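Local coordinates for USG-1 protein homolog (Pseudomonas aeruginosa, PDB 2HJS) that probably acts as an NAD- or NADP-dependent oxidoreductase on aldehyde or oxo groups, as a dimeric member of the aspartate-semialdehyde dehydrogenase family, at residues A135-E140 and F244-S249; E274-G277 and Y281-V284; V285-A288 and T294-G297. One frame throughout, in Å; residues are numbered along the deposited sequence.

Interaction 1: A135-E140 and F244-S249; sequences AAELCE and FGDSLS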
loop_
_atom_site.group_PDB
_atom_site.type_symbol
_atom_site.label_atom_id
_atom_site.label_comp_id
_atom_site.label_asym_id
_atom_site.label_seq_id
_atom_site.Cartn_x
_atom_site.Cartn_y
_atom_site.Cartn_z
ATOM N N ALA A 135 -1.031 15.321 -0.255
ATOM C CA ALA A 135 -1.820 16.118 -1.172
ATOM C C ALA A 135 -0.904 16.934 -2.105
ATOM O O ALA A 135 -1.207 17.094 -3.297
ATOM C CB ALA A 135 -2.733 17.059 -0.408
ATOM N N ALA A 136 0.206 17.433 -1.567
ATOM C CA ALA A 136 1.139 18.247 -2.369
ATOM C C ALA A 136 1.743 17.430 -3.469
ATOM O O ALA A 136 1.847 17.899 -4.596
ATOM C CB ALA A 136 2.260 18.853 -1.483
ATOM N N GLU A 137 2.125 16.197 -3.144
ATOM C CA GLU A 137 2.792 15.306 -4.109
ATOM C C GLU A 137 1.819 14.748 -5.156
ATOM O O GLU A 137 2.143 14.665 -6.333
ATOM C CB GLU A 137 3.558 14.193 -3.379
ATOM C CG GLU A 137 4.633 14.770 -2.454
ATOM C CD GLU A 137 4.845 13.971 -1.157
ATOM O OE1 GLU A 137 4.094 12.986 -0.889
ATOM O OE2 GLU A 137 5.778 14.349 -0.402
ATOM N N LEU A 138 0.619 14.373 -4.726
ATOM C CA LEU A 138 -0.424 14.008 -5.667
ATOM C C LEU A 138 -0.654 15.153 -6.674
ATOM O O LEU A 138 -0.609 14.934 -7.892
ATOM C CB LEU A 138 -1.733 13.713 -4.940
ATOM C CG LEU A 138 -2.887 13.202 -5.819
ATOM C CD1 LEU A 138 -2.513 11.909 -6.545
ATOM C CD2 LEU A 138 -4.177 13.001 -4.994
ATOM N N CYS A 139 -0.904 16.360 -6.158
ATOM C CA CYS A 139 -1.348 17.479 -7.008
ATOM C C CYS A 139 -0.258 17.964 -7.925
ATOM O O CYS A 139 -0.534 18.371 -9.050
ATOM C CB CYS A 139 -1.905 18.645 -6.174
ATOM S SG CYS A 139 -3.489 18.229 -5.414
ATOM N N GLU A 140 0.975 17.903 -7.447
ATOM C CA GLU A 140 2.101 18.294 -8.256
ATOM C C GLU A 140 2.198 17.436 -9.512
ATOM O O GLU A 140 2.580 17.927 -10.563
ATOM C CB GLU A 140 3.404 18.176 -7.449
ATOM C CG GLU A 140 4.660 18.238 -8.295
ATOM C CD GLU A 140 5.923 18.014 -7.474
ATOM O OE1 GLU A 140 5.818 17.360 -6.402
ATOM O OE2 GLU A 140 7.015 18.488 -7.897
ATOM N N PHE A 244 11.048 6.984 6.160
ATOM C CA PHE A 244 10.902 8.272 5.487
ATOM C C PHE A 244 10.301 8.116 4.074
ATOM O O PHE A 244 10.610 7.134 3.367
ATOM C CB PHE A 244 12.280 8.935 5.373
ATOM C CG PHE A 244 12.993 9.096 6.680
ATOM C CD1 PHE A 244 14.129 8.345 6.963
ATOM C CD2 PHE A 244 12.534 10.004 7.628
ATOM C CE1 PHE A 244 14.799 8.483 8.185
ATOM C CE2 PHE A 244 13.213 10.166 8.871
ATOM C CZ PHE A 244 14.329 9.405 9.142
ATOM N N GLY A 245 9.465 9.078 3.667
ATOM C CA GLY A 245 8.961 9.170 2.285
ATOM C C GLY A 245 7.527 8.707 2.121
ATOM O O GLY A 245 7.079 7.803 2.840
ATOM N N ASP A 246 6.794 9.341 1.201
ATOM C CA ASP A 246 5.446 8.883 0.827
ATOM C C ASP A 246 5.538 8.028 -0.429
ATOM O O ASP A 246 6.263 8.396 -1.340
ATOM C CB ASP A 246 4.538 10.075 0.517
ATOM C CG ASP A 246 4.281 10.942 1.726
ATOM O OD1 ASP A 246 4.185 10.418 2.877
ATOM O OD2 ASP A 246 4.170 12.163 1.512
ATOM N N SER A 247 4.831 6.898 -0.465
ATOM C CA SER A 247 4.712 6.052 -1.651
ATOM C C SER A 247 3.228 5.997 -2.071
ATOM O O SER A 247 2.398 5.502 -1.324
ATOM C CB SER A 247 5.214 4.626 -1.356
ATOM O OG SER A 247 6.549 4.655 -0.856
ATOM N N LEU A 248 2.897 6.508 -3.253
ATOM C CA LEU A 248 1.496 6.640 -3.642
ATOM C C LEU A 248 1.170 5.768 -4.848
ATOM O O LEU A 248 1.907 5.779 -5.824
ATOM C CB LEU A 248 1.158 8.098 -3.996
ATOM C CG LEU A 248 1.647 9.219 -3.058
ATOM C CD1 LEU A 248 1.161 10.572 -3.576
ATOM C CD2 LEU A 248 1.145 8.976 -1.632
ATOM N N SER A 249 0.065 5.033 -4.772
ATOM C CA SER A 249 -0.444 4.308 -5.920
ATOM C C SER A 249 -1.749 4.963 -6.366
ATOM O O SER A 249 -2.728 5.016 -5.630
ATOM C CB SER A 249 -0.640 2.832 -5.581
ATOM O OG SER A 249 -1.238 2.183 -6.685
#
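Helix 133-145 lies across one face of the mixed sheet of the dimerisation domain, and Glu137 and Leu138 of the helix meet Asp246 and Leu248 of strand 246-254. The axes of helix 135-140 and strand 246-249 come within 9.9 Å and cross at -48°. The two acids form the polar half of the contact. Glu137 reaches out with its chain bent at chi2 (145°), and its side chain meets that of Asp246 nearly perpendicular. Glu137 OE1 comes within 2.5 Å of Asp246 OD2, so close that one acid group probably holds a proton. The second oxygen, Glu137 OE2, stands 3.3 Å from the same Asp246 OD2, with the two carboxylate planes turned 61° apart. Beside this pair the contact is apolar. Leu248 points CD1 at the helix, where it lies 4.0 Å from the backbone N of Leu138 and 4.5 Å from Leu138 CB. The CB of Glu137, 4.3 Å from Leu248 CD1, adds an aliphatic surface, so one long acid serves both halves. Leucine suits the strand position because its chain is long enough to bring CD1 up to the helix backbone. Ser247, between the two inward residues, points away from the helix and packs on Leu199 of the second subunit. A helix covering one face of a sheet while the other meets a partner subunit is the layered alpha/beta arrangement of this family's dimerisation domain.

Interaction 2: E274-G277 and Y281-V284; sequences EWVG and YPTV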
loop_
_atom_site.group_PDB
_atom_site.type_symbol
_atom_site.label_atom_id
_atom_site.label_comp_id
_atom_site.label_asym_id
_atom_site.label_seq_id
_atom_site.Cartn_x
_atom_site.Cartn_y
_atom_site.Cartn_z
ATOM N N GLU A 274 10.610 13.656 -11.610
ATOM C CA GLU A 274 11.502 12.758 -12.332
ATOM C C GLU A 274 10.726 11.527 -12.800
ATOM O O GLU A 274 10.220 10.747 -11.987
ATOM C CB GLU A 274 12.716 12.382 -11.474
ATOM C CG GLU A 274 13.797 11.579 -12.214
ATOM C CD GLU A 274 14.324 12.258 -13.485
ATOM O OE1 GLU A 274 14.359 11.584 -14.535
ATOM O OE2 GLU A 274 14.709 13.448 -13.440
ATOM N N TRP A 275 10.598 11.382 -14.114
ATOM C CA TRP A 275 9.869 10.264 -14.681
ATOM C C TRP A 275 10.797 9.062 -14.796
ATOM O O TRP A 275 11.898 9.186 -15.289
ATOM C CB TRP A 275 9.272 10.584 -16.057
ATOM C CG TRP A 275 8.690 9.318 -16.709
ATOM C CD1 TRP A 275 7.595 8.598 -16.277
ATOM C CD2 TRP A 275 9.210 8.612 -17.845
ATOM N NE1 TRP A 275 7.393 7.511 -17.101
ATOM C CE2 TRP A 275 8.369 7.488 -18.063
ATOM C CE3 TRP A 275 10.294 8.825 -18.713
ATOM C CZ2 TRP A 275 8.580 6.582 -19.104
ATOM C CZ3 TRP A 275 10.507 7.918 -19.748
ATOM C CH2 TRP A 275 9.643 6.813 -19.939
ATOM N N VAL A 276 10.337 7.907 -14.329
ATOM C CA VAL A 276 11.103 6.667 -14.433
ATOM C C VAL A 276 10.305 5.686 -15.289
ATOM O O VAL A 276 9.115 5.449 -15.047
ATOM C CB VAL A 276 11.417 6.050 -13.029
ATOM C CG1 VAL A 276 12.274 4.767 -13.167
ATOM C CG2 VAL A 276 12.097 7.075 -12.127
ATOM N N GLY A 277 10.950 5.142 -16.311
ATOM C CA GLY A 277 10.295 4.181 -17.201
ATOM C C GLY A 277 11.154 2.948 -17.406
ATOM O O GLY A 277 11.909 2.572 -16.513
ATOM N N TYR A 281 11.591 1.331 -11.502
ATOM C CA TYR A 281 10.701 2.106 -10.650
ATOM C C TYR A 281 11.509 2.812 -9.557
ATOM O O TYR A 281 12.542 2.316 -9.131
ATOM C CB TYR A 281 9.588 1.207 -10.048
ATOM C CG TYR A 281 10.136 0.075 -9.192
ATOM C CD1 TYR A 281 10.377 0.251 -7.820
ATOM C CD2 TYR A 281 10.452 -1.162 -9.769
ATOM C CE1 TYR A 281 10.923 -0.774 -7.052
ATOM C CE2 TYR A 281 10.995 -2.179 -9.021
ATOM C CZ TYR A 281 11.222 -1.991 -7.661
ATOM O OH TYR A 281 11.764 -3.030 -6.942
ATOM N N PRO A 282 11.030 3.976 -9.089
ATOM C CA PRO A 282 11.664 4.593 -7.936
ATOM C C PRO A 282 11.122 4.066 -6.603
ATOM O O PRO A 282 9.975 3.543 -6.533
ATOM C CB PRO A 282 11.293 6.055 -8.099
ATOM C CG PRO A 282 9.881 5.992 -8.681
ATOM C CD PRO A 282 9.903 4.778 -9.610
ATOM N N THR A 283 11.924 4.215 -5.550
ATOM C CA THR A 283 11.444 3.905 -4.182
ATOM C C THR A 283 11.804 5.048 -3.232
ATOM O O THR A 283 12.667 5.872 -3.562
ATOM C CB THR A 283 12.050 2.593 -3.611
ATOM O OG1 THR A 283 13.465 2.772 -3.433
ATOM C CG2 THR A 283 11.765 1.403 -4.515
ATOM N N VAL A 284 11.167 5.102 -2.055
ATOM C CA VAL A 284 11.523 6.162 -1.079
ATOM C C VAL A 284 12.967 6.060 -0.588
ATOM O O VAL A 284 13.628 7.074 -0.408
ATOM C CB VAL A 284 10.525 6.269 0.120
ATOM C CG1 VAL A 284 9.147 6.682 -0.391
ATOM C CG2 VAL A 284 10.463 4.962 0.931
#
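Thr283 OG1 has two hydrogen-bond partners: it caps the backbone N of Gly286 at the start of helix 284-288, and it is bonded to Asn198 ND2 of the second subunit. Threonine fits this N-cap because its short hydroxyl can reach forward to the N-H of Gly286. The preceding residues of the same loop, Tyr281 and Pro282, pack against Val276. Val276 meets them with three carbons. Its CB lies 3.9 Å from Pro282 CD, and its CG2 is 4.1 Å from that same CD. The other methyl, CG1, stands opposite the backbone N across the CA-CB bond (chi1 -178°), which carries it to Tyr281 N at 3.9 Å and Tyr281 CA at 4.0 Å. The valine and the proline run alongside each other with opposed directions, a compact branched group beside a rigid ring. Tyr281 offers only its backbone here: its first side-chain bond leads away from Val276, and its ring makes a cation-pi contact with Arg193 of the second subunit. Within 274-277, Gly277 N lies 3.8 Å above the centre of the Trp275 ring, an approach that suits a residue with no side chain. Since no hydrogen bond joins the two segments, their contact rests on van der Waals packing, while polar groups of the loop bond elsewhere, Pro282 O to Trp312 NE1 and Thr283 OG1 to the helix start and the dimer partner.

Interaction 3: V285-A288 and T294-G297; sequences VGDA and TYVG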
loop_
_atom_site.group_PDB
_atom_site.type_symbol
_atom_site.label_atom_id
_atom_site.label_comp_id
_atom_site.label_asym_id
_atom_site.label_seq_id
_atom_site.Cartn_x
_atom_site.Cartn_y
_atom_site.Cartn_z
ATOM N N VAL A 285 13.452 4.845 -0.368
ATOM C CA VAL A 285 14.805 4.650 0.159
ATOM C C VAL A 285 15.858 4.881 -0.937
ATOM O O VAL A 285 16.840 5.594 -0.723
ATOM C CB VAL A 285 15.000 3.238 0.746
ATOM C CG1 VAL A 285 16.497 2.928 0.901
ATOM C CG2 VAL A 285 14.262 3.118 2.098
ATOM N N GLY A 286 15.627 4.283 -2.102
ATOM C CA GLY A 286 16.526 4.398 -3.216
ATOM C C GLY A 286 16.586 5.754 -3.880
ATOM O O GLY A 286 17.649 6.154 -4.321
ATOM N N ASP A 287 15.459 6.460 -3.978
ATOM C CA ASP A 287 15.418 7.660 -4.822
ATOM C C ASP A 287 14.937 8.941 -4.160
ATOM O O ASP A 287 15.526 9.988 -4.360
ATOM C CB ASP A 287 14.574 7.406 -6.056
ATOM C CG ASP A 287 14.999 6.165 -6.793
ATOM O OD1 ASP A 287 15.975 6.256 -7.571
ATOM O OD2 ASP A 287 14.371 5.098 -6.576
ATOM N N ALA A 288 13.866 8.868 -3.383
ATOM C CA ALA A 288 13.214 10.098 -2.921
ATOM C C ALA A 288 13.961 10.822 -1.799
ATOM O O ALA A 288 14.089 12.043 -1.853
ATOM C CB ALA A 288 11.763 9.844 -2.534
ATOM N N THR A 294 10.125 14.805 -7.123
ATOM C CA THR A 294 9.079 13.833 -6.879
ATOM C C THR A 294 9.191 12.835 -8.048
ATOM O O THR A 294 9.115 13.219 -9.214
ATOM C CB THR A 294 7.736 14.543 -6.872
ATOM O OG1 THR A 294 7.644 15.332 -5.684
ATOM C CG2 THR A 294 6.573 13.575 -6.929
ATOM N N TYR A 295 9.399 11.569 -7.724
ATOM C CA TYR A 295 9.629 10.529 -8.735
ATOM C C TYR A 295 8.319 9.850 -9.122
ATOM O O TYR A 295 7.513 9.551 -8.259
ATOM C CB TYR A 295 10.565 9.479 -8.176
ATOM C CG TYR A 295 12.008 9.878 -8.150
ATOM C CD1 TYR A 295 12.881 9.400 -9.120
ATOM C CD2 TYR A 295 12.513 10.739 -7.162
ATOM C CE1 TYR A 295 14.230 9.743 -9.111
ATOM C CE2 TYR A 295 13.869 11.103 -7.153
ATOM C CZ TYR A 295 14.709 10.597 -8.138
ATOM O OH TYR A 295 16.044 10.919 -8.160
ATOM N N VAL A 296 8.109 9.619 -10.418
ATOM C CA VAL A 296 6.871 9.020 -10.890
ATOM C C VAL A 296 7.224 7.874 -11.830
ATOM O O VAL A 296 7.976 8.081 -12.772
ATOM C CB VAL A 296 5.973 10.036 -11.658
ATOM C CG1 VAL A 296 4.610 9.380 -12.053
ATOM C CG2 VAL A 296 5.728 11.255 -10.819
ATOM N N GLY A 297 6.669 6.685 -11.570
ATOM C CA GLY A 297 6.845 5.534 -12.440
ATOM C C GLY A 297 5.607 4.670 -12.627
ATOM O O GLY A 297 4.505 5.027 -12.180
HETATM O O HOH W 1 17.731 10.153 -5.829
#
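Asp287 sets its CB almost squarely above the ring of Tyr295, 3.7 Å from the ring centroid and only 7° off the ring normal. This is a CH-pi contact over the face. Aspartate suits the place because it offers an apolar methylene to the ring while its carboxylate is held by another partner. Its CG lies beside the backbone N and opposite the carbonyl carbon (chi1 -52°), which turns the acid group toward the preceding part of the chain, where OD2 accepts a hydrogen bond from the backbone N of Thr283. This bond helps to hold the carboxylate and probably steadies the methylene over the ring as well. The two side chains are set roughly square to one another, the carboxylate plane is inclined 42° to the ring, and OD1 is 4.2 Å from Tyr295 CE1. Here the chain closes a beta-alpha-beta unit, in which helix 284-288 links the neighbouring parallel strands 273-275 and 294-301. The helix ends in a wider pi-type turn at 285-288, and Asp287 faces the strand from it. Its carbonyl, too, meets the tyrosine, with Asp287 O 3.4 Å from Tyr295 CE2. The same oxygen accepts a hydrogen bond from a water at 2.7 Å, and this water is also hydrogen-bonded to Tyr295 OH at 3.0 Å. Tyrosine thus supplies both a broad apolar face for the methylene and a hydroxyl that reaches the bridging water. Ala288 adds a lesser contact: its CA approaches Tyr295 CD2 obliquely at 4.3 Å, the small residue letting the helix backbone come near. Val276 and Pro282 also pack against Tyr295.

How the interactions relate
Interactions 2 and 3 are consecutive parts of one beta-alpha-beta unit, their centres about 5 Å apart. Their strands are bonded side by side, with Val276 N 2.8 Å from Val296 O, and Pro282 CB packs 3.5 Å from Tyr295 CB. Interaction 1 lies deeper in the same sheet. It reaches interaction 3, about 10 Å away between centres, through Glu140 OE1, which is probably hydrogen-bonded to Thr294 OG1 at 2.8 Å. Its strand end meets interaction 2 where Ser247 OG lies 3.3 Å from Val284 CG1. All three contacts have residues that touch the second subunit nearby, so the cluster connects the sheet's helix-covered side with the dimer interface.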